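Local coordinates for sarcolemmal membrane-associated protein (Homo sapiens, PDB 6AR0) that carries an FHA domain and associates with the striatin-interacting phosphatase and kinase complex, which dephosphorylates STK3 and so inhibits Hippo signalling, at residues E96-D108 with C120-E134. Residues are numbered along the deposited sequence; the frame is centred on the assembly and turned at random.
Sequences EILSGDIIQFGVD and CIVSTIKLFLPDGME
Ser99 OG donates to Glu134 OE2 at 2.6 Å, onto the anti lone pair of that oxygen, and accepts from Leu127 N at 3.0 Å. With OG anti to the backbone N (chi1 -162°), the hydroxyl is set between Leu127 N and the Glu134 carboxylate, and the two bonds fix its rotation. Next to it the type II turn from Leu98 to Asp101 presents Gly100 N to Ile125 O, while Asp101 O receives Ile125 N; Asp101 OD2, met from above its carboxylate plane by Leu98 N, braces the same turn. From there, Ile103 exchanges paired backbone bonds with Ser123, and Phe105 does so with Ile121. At the far end Cys120 N makes a weak bond to Asp108 OD1, and a water bridges the same two atoms.

Side chains alternate between the faces. On one, Ile102 CG2 touches Val122 CG1 at 3.8 Å, and the extended Gln104 runs beside Val122, its amide held by NE2 bonding Gly106 O at 2.8 Å. On the face carrying Ile103, Phe105 and Ile121, Ile103 CG1 packs on Ile125 CG2 (3.6 Å), and Ile121 CG2 meets the Phe105 ring at its edge, 3.8 Å from CD2. Ile97, with Phe67 of strand 66-71, packs from the mixed sheet onto Leu127, and its CD1 lies 3.9 Å from Ile125 CD1. The Leu98-Asp101 turn carries the chain from strand 95-97 of that sheet to strand 102-105, antiparallel to 117-128, as in the FHA beta sandwich.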
loop_
_atom_site.group_PDB
_atom_site.type_symbol
_atom_site.label_atom_id
_atom_site.label_comp_id
_atom_site.label_asym_id
_atom_site.label_seq_id
_atom_site.Cartn_x
_atom_site.Cartn_y
_atom_site.Cartn_z
ATOM N N GLU A 96 8.995 7.965 3.613
ATOM C CA GLU A 96 9.079 7.127 4.797
ATOM C C GLU A 96 7.701 6.931 5.424
ATOM O O GLU A 96 6.918 7.886 5.578
ATOM C CB GLU A 96 10.024 7.749 5.827
ATOM C CG GLU A 96 10.183 6.865 7.039
ATOM C CD GLU A 96 11.196 7.342 8.060
ATOM O OE1 GLU A 96 11.810 8.407 7.882
ATOM O OE2 GLU A 96 11.400 6.603 9.067
ATOM N N ILE A 97 7.420 5.679 5.796
ATOM C CA ILE A 97 6.204 5.298 6.496
ATOM C C ILE A 97 6.553 4.841 7.910
ATOM O O ILE A 97 7.628 4.271 8.168
ATOM C CB ILE A 97 5.374 4.239 5.737
ATOM C CG1 ILE A 97 6.248 3.054 5.311
ATOM C CG2 ILE A 97 4.707 4.884 4.522
ATOM C CD1 ILE A 97 5.451 1.846 4.789
ATOM N N LEU A 98 5.634 5.121 8.836
ATOM C CA LEU A 98 5.795 4.824 10.250
ATOM C C LEU A 98 4.641 3.936 10.684
ATOM O O LEU A 98 3.581 3.883 10.040
ATOM C CB LEU A 98 5.823 6.104 11.087
ATOM C CG LEU A 98 6.947 7.112 10.806
ATOM C CD1 LEU A 98 6.854 8.230 11.808
ATOM C CD2 LEU A 98 8.334 6.516 10.803
ATOM N N SER A 99 4.846 3.218 11.772
ATOM C CA SER A 99 3.830 2.279 12.213
ATOM C C SER A 99 2.606 3.036 12.710
ATOM O O SER A 99 2.719 3.942 13.537
ATOM C CB SER A 99 4.390 1.383 13.313
ATOM O OG SER A 99 3.559 0.253 13.436
ATOM N N GLY A 100 1.437 2.666 12.193
ATOM C CA GLY A 100 0.195 3.370 12.459
ATOM C C GLY A 100 -0.287 4.282 11.353
ATOM O O GLY A 100 -1.392 4.840 11.460
ATOM N N ASP A 101 0.495 4.448 10.300
ATOM C CA ASP A 101 0.054 5.247 9.173
ATOM C C ASP A 101 -1.176 4.627 8.513
ATOM O O ASP A 101 -1.388 3.409 8.517
ATOM C CB ASP A 101 1.153 5.366 8.121
ATOM C CG ASP A 101 2.238 6.355 8.472
ATOM O OD1 ASP A 101 2.074 7.157 9.416
ATOM O OD2 ASP A 101 3.270 6.327 7.751
ATOM N N ILE A 102 -1.981 5.497 7.919
ATOM C CA ILE A 102 -3.095 5.099 7.065
ATOM C C ILE A 102 -2.634 5.274 5.623
ATOM O O ILE A 102 -2.303 6.382 5.196
ATOM C CB ILE A 102 -4.352 5.935 7.342
ATOM C CG1 ILE A 102 -4.766 5.821 8.815
ATOM C CG2 ILE A 102 -5.476 5.518 6.402
ATOM C CD1 ILE A 102 -5.013 4.415 9.279
ATOM N N ILE A 103 -2.589 4.185 4.877
ATOM C CA ILE A 103 -2.070 4.161 3.516
ATOM C C ILE A 103 -3.223 3.878 2.568
ATOM O O ILE A 103 -4.006 2.955 2.803
ATOM C CB ILE A 103 -1.029 3.026 3.408
ATOM C CG1 ILE A 103 0.055 3.162 4.475
ATOM C CG2 ILE A 103 -0.461 2.920 2.015
ATOM C CD1 ILE A 103 0.778 4.418 4.344
ATOM N N GLN A 104 -3.309 4.634 1.479
ATOM C CA GLN A 104 -4.406 4.505 0.529
ATOM C C GLN A 104 -3.856 4.336 -0.880
ATOM O O GLN A 104 -2.933 5.045 -1.283
ATOM C CB GLN A 104 -5.320 5.729 0.605
ATOM C CG GLN A 104 -6.443 5.725 -0.406
ATOM C CD GLN A 104 -7.364 6.906 -0.230
ATOM O OE1 GLN A 104 -7.726 7.248 0.902
ATOM N NE2 GLN A 104 -7.764 7.537 -1.328
ATOM N N PHE A 105 -4.433 3.401 -1.625
ATOM C CA PHE A 105 -4.098 3.176 -3.027
ATOM C C PHE A 105 -5.353 3.415 -3.850
ATOM O O PHE A 105 -6.372 2.742 -3.659
ATOM C CB PHE A 105 -3.577 1.762 -3.261
ATOM C CG PHE A 105 -2.481 1.369 -2.320
ATOM C CD1 PHE A 105 -1.271 2.040 -2.321
ATOM C CD2 PHE A 105 -2.663 0.360 -1.388
ATOM C CE1 PHE A 105 -0.259 1.689 -1.440
ATOM C CE2 PHE A 105 -1.653 0.013 -0.503
ATOM C CZ PHE A 105 -0.465 0.674 -0.524
ATOM N N GLY A 106 -5.265 4.363 -4.777
ATOM C CA GLY A 106 -6.411 4.786 -5.555
ATOM C C GLY A 106 -7.277 5.767 -4.787
ATOM O O GLY A 106 -6.966 6.194 -3.671
ATOM N N VAL A 107 -8.391 6.137 -5.426
ATOM C CA VAL A 107 -9.456 6.926 -4.816
ATOM C C VAL A 107 -10.775 6.282 -5.229
ATOM O O VAL A 107 -10.844 5.539 -6.210
ATOM C CB VAL A 107 -9.415 8.406 -5.280
ATOM C CG1 VAL A 107 -8.100 9.083 -4.849
ATOM C CG2 VAL A 107 -9.630 8.513 -6.801
ATOM N N ASP A 108 -11.840 6.574 -4.484
ATOM C CA ASP A 108 -13.160 6.138 -4.925
ATOM C C ASP A 108 -13.483 6.799 -6.258
ATOM O O ASP A 108 -13.203 7.982 -6.467
ATOM C CB ASP A 108 -14.224 6.541 -3.904
ATOM C CG ASP A 108 -14.202 5.710 -2.635
ATOM O OD1 ASP A 108 -13.342 4.825 -2.481
ATOM O OD2 ASP A 108 -15.076 5.959 -1.774
ATOM N N CYS A 120 -11.620 2.192 -3.144
ATOM C CA CYS A 120 -10.163 2.136 -3.192
ATOM C C CYS A 120 -9.650 1.387 -1.964
ATOM O O CYS A 120 -10.416 1.051 -1.048
ATOM C CB CYS A 120 -9.568 3.552 -3.257
ATOM S SG CYS A 120 -9.926 4.589 -1.834
ATOM N N ILE A 121 -8.348 1.112 -1.924
ATOM C CA ILE A 121 -7.780 0.392 -0.792
ATOM C C ILE A 121 -7.341 1.414 0.246
ATOM O O ILE A 121 -6.541 2.306 -0.055
ATOM C CB ILE A 121 -6.612 -0.488 -1.238
ATOM C CG1 ILE A 121 -7.091 -1.576 -2.204
ATOM C CG2 ILE A 121 -5.877 -1.080 -0.038
ATOM C CD1 ILE A 121 -8.052 -2.589 -1.621
ATOM N N VAL A 122 -7.874 1.293 1.464
ATOM C CA VAL A 122 -7.511 2.158 2.583
ATOM C C VAL A 122 -7.117 1.233 3.728
ATOM O O VAL A 122 -7.935 0.423 4.184
ATOM C CB VAL A 122 -8.653 3.103 3.011
ATOM C CG1 VAL A 122 -8.148 4.105 4.036
ATOM C CG2 VAL A 122 -9.259 3.829 1.808
ATOM N N SER A 123 -5.874 1.340 4.182
ATOM C CA SER A 123 -5.321 0.366 5.116
ATOM C C SER A 123 -4.612 1.060 6.267
ATOM O O SER A 123 -4.019 2.127 6.097
ATOM C CB SER A 123 -4.308 -0.515 4.361
ATOM O OG SER A 123 -3.746 -1.602 5.066
ATOM N N THR A 124 -4.678 0.470 7.445
ATOM C CA THR A 124 -3.696 0.792 8.466
ATOM C C THR A 124 -2.491 -0.088 8.211
ATOM O O THR A 124 -2.646 -1.258 7.846
ATOM C CB THR A 124 -4.239 0.452 9.851
ATOM O OG1 THR A 124 -5.455 1.164 10.060
ATOM C CG2 THR A 124 -3.232 0.798 10.951
ATOM N N ILE A 125 -1.290 0.452 8.387
ATOM C CA ILE A 125 -0.069 -0.341 8.263
ATOM C C ILE A 125 0.649 -0.320 9.606
ATOM O O ILE A 125 0.851 0.747 10.194
ATOM C CB ILE A 125 0.821 0.114 7.082
ATOM C CG1 ILE A 125 1.844 -0.960 6.675
ATOM C CG2 ILE A 125 1.471 1.469 7.363
ATOM C CD1 ILE A 125 2.554 -0.714 5.330
ATOM N N LYS A 126 1.010 -1.502 10.094
ATOM C CA LYS A 126 1.837 -1.666 11.283
ATOM C C LYS A 126 3.140 -2.316 10.852
ATOM O O LYS A 126 3.137 -3.209 9.999
ATOM C CB LYS A 126 1.122 -2.518 12.331
ATOM C CG LYS A 126 -0.150 -1.861 12.853
ATOM C CD LYS A 126 0.150 -0.631 13.713
ATOM C CE LYS A 126 -1.113 0.030 14.227
ATOM N NZ LYS A 126 -1.629 -0.656 15.444
ATOM N N LEU A 127 4.248 -1.817 11.376
ATOM C CA LEU A 127 5.562 -2.120 10.837
ATOM C C LEU A 127 6.461 -2.648 11.942
ATOM O O LEU A 127 6.500 -2.084 13.040
ATOM C CB LEU A 127 6.203 -0.858 10.254
ATOM C CG LEU A 127 5.398 -0.201 9.131
ATOM C CD1 LEU A 127 5.998 1.159 8.791
ATOM C CD2 LEU A 127 5.361 -1.107 7.900
ATOM N N PHE A 128 7.190 -3.718 11.636
ATOM C CA PHE A 128 8.034 -4.402 12.610
ATOM C C PHE A 128 9.405 -4.673 12.015
ATOM O O PHE A 128 9.519 -5.150 10.880
ATOM C CB PHE A 128 7.376 -5.705 13.079
ATOM C CG PHE A 128 6.005 -5.483 13.610
ATOM C CD1 PHE A 128 5.794 -5.128 14.930
ATOM C CD2 PHE A 128 4.924 -5.532 12.756
ATOM C CE1 PHE A 128 4.511 -4.856 15.384
ATOM C CE2 PHE A 128 3.648 -5.275 13.215
ATOM C CZ PHE A 128 3.442 -4.941 14.535
ATOM N N LEU A 129 10.436 -4.374 12.809
ATOM C CA LEU A 129 11.806 -4.643 12.442
ATOM C C LEU A 129 12.047 -6.151 12.370
ATOM O O LEU A 129 11.278 -6.942 12.917
ATOM C CB LEU A 129 12.732 -4.018 13.485
ATOM C CG LEU A 129 12.552 -2.524 13.774
ATOM C CD1 LEU A 129 13.446 -2.077 14.912
ATOM C CD2 LEU A 129 12.813 -1.692 12.529
ATOM N N PRO A 130 13.132 -6.575 11.719
ATOM C CA PRO A 130 13.396 -8.020 11.628
ATOM C C PRO A 130 13.454 -8.712 12.968
ATOM O O PRO A 130 13.075 -9.886 13.059
ATOM C CB PRO A 130 14.738 -8.090 10.895
ATOM C CG PRO A 130 14.741 -6.870 10.057
ATOM C CD PRO A 130 14.052 -5.803 10.875
ATOM N N ASP A 131 13.927 -8.030 14.012
ATOM C CA ASP A 131 14.009 -8.653 15.326
ATOM C C ASP A 131 12.666 -8.721 16.045
ATOM O O ASP A 131 12.599 -9.262 17.153
ATOM C CB ASP A 131 15.077 -7.973 16.196
ATOM C CG ASP A 131 14.708 -6.566 16.616
ATOM O OD1 ASP A 131 13.581 -6.114 16.350
ATOM O OD2 ASP A 131 15.567 -5.896 17.232
ATOM N N GLY A 132 11.605 -8.200 15.439
ATOM C CA GLY A 132 10.271 -8.258 15.982
ATOM C C GLY A 132 9.804 -6.980 16.658
ATOM O O GLY A 132 8.600 -6.818 16.880
ATOM N N MET A 133 10.715 -6.082 17.011
ATOM C CA MET A 133 10.302 -4.839 17.649
ATOM C C MET A 133 9.525 -3.968 16.673
ATOM O O MET A 133 9.849 -3.894 15.491
ATOM C CB MET A 133 11.528 -4.078 18.145
ATOM C CG MET A 133 12.310 -4.798 19.224
ATOM S SD MET A 133 11.372 -5.084 20.744
ATOM C CE MET A 133 12.679 -5.665 21.816
ATOM N N GLU A 134 8.503 -3.289 17.178
ATOM C CA GLU A 134 7.760 -2.369 16.332
ATOM C C GLU A 134 8.661 -1.219 15.906
ATOM O O GLU A 134 9.506 -0.750 16.674
ATOM C CB GLU A 134 6.524 -1.841 17.054
ATOM C CG GLU A 134 5.595 -1.079 16.140
ATOM C CD GLU A 134 4.227 -0.861 16.729
ATOM O OE1 GLU A 134 4.010 -1.164 17.926
ATOM O OE2 GLU A 134 3.359 -0.371 15.986
HETATM O O HOH W 1 -13.420 2.748 -0.806
#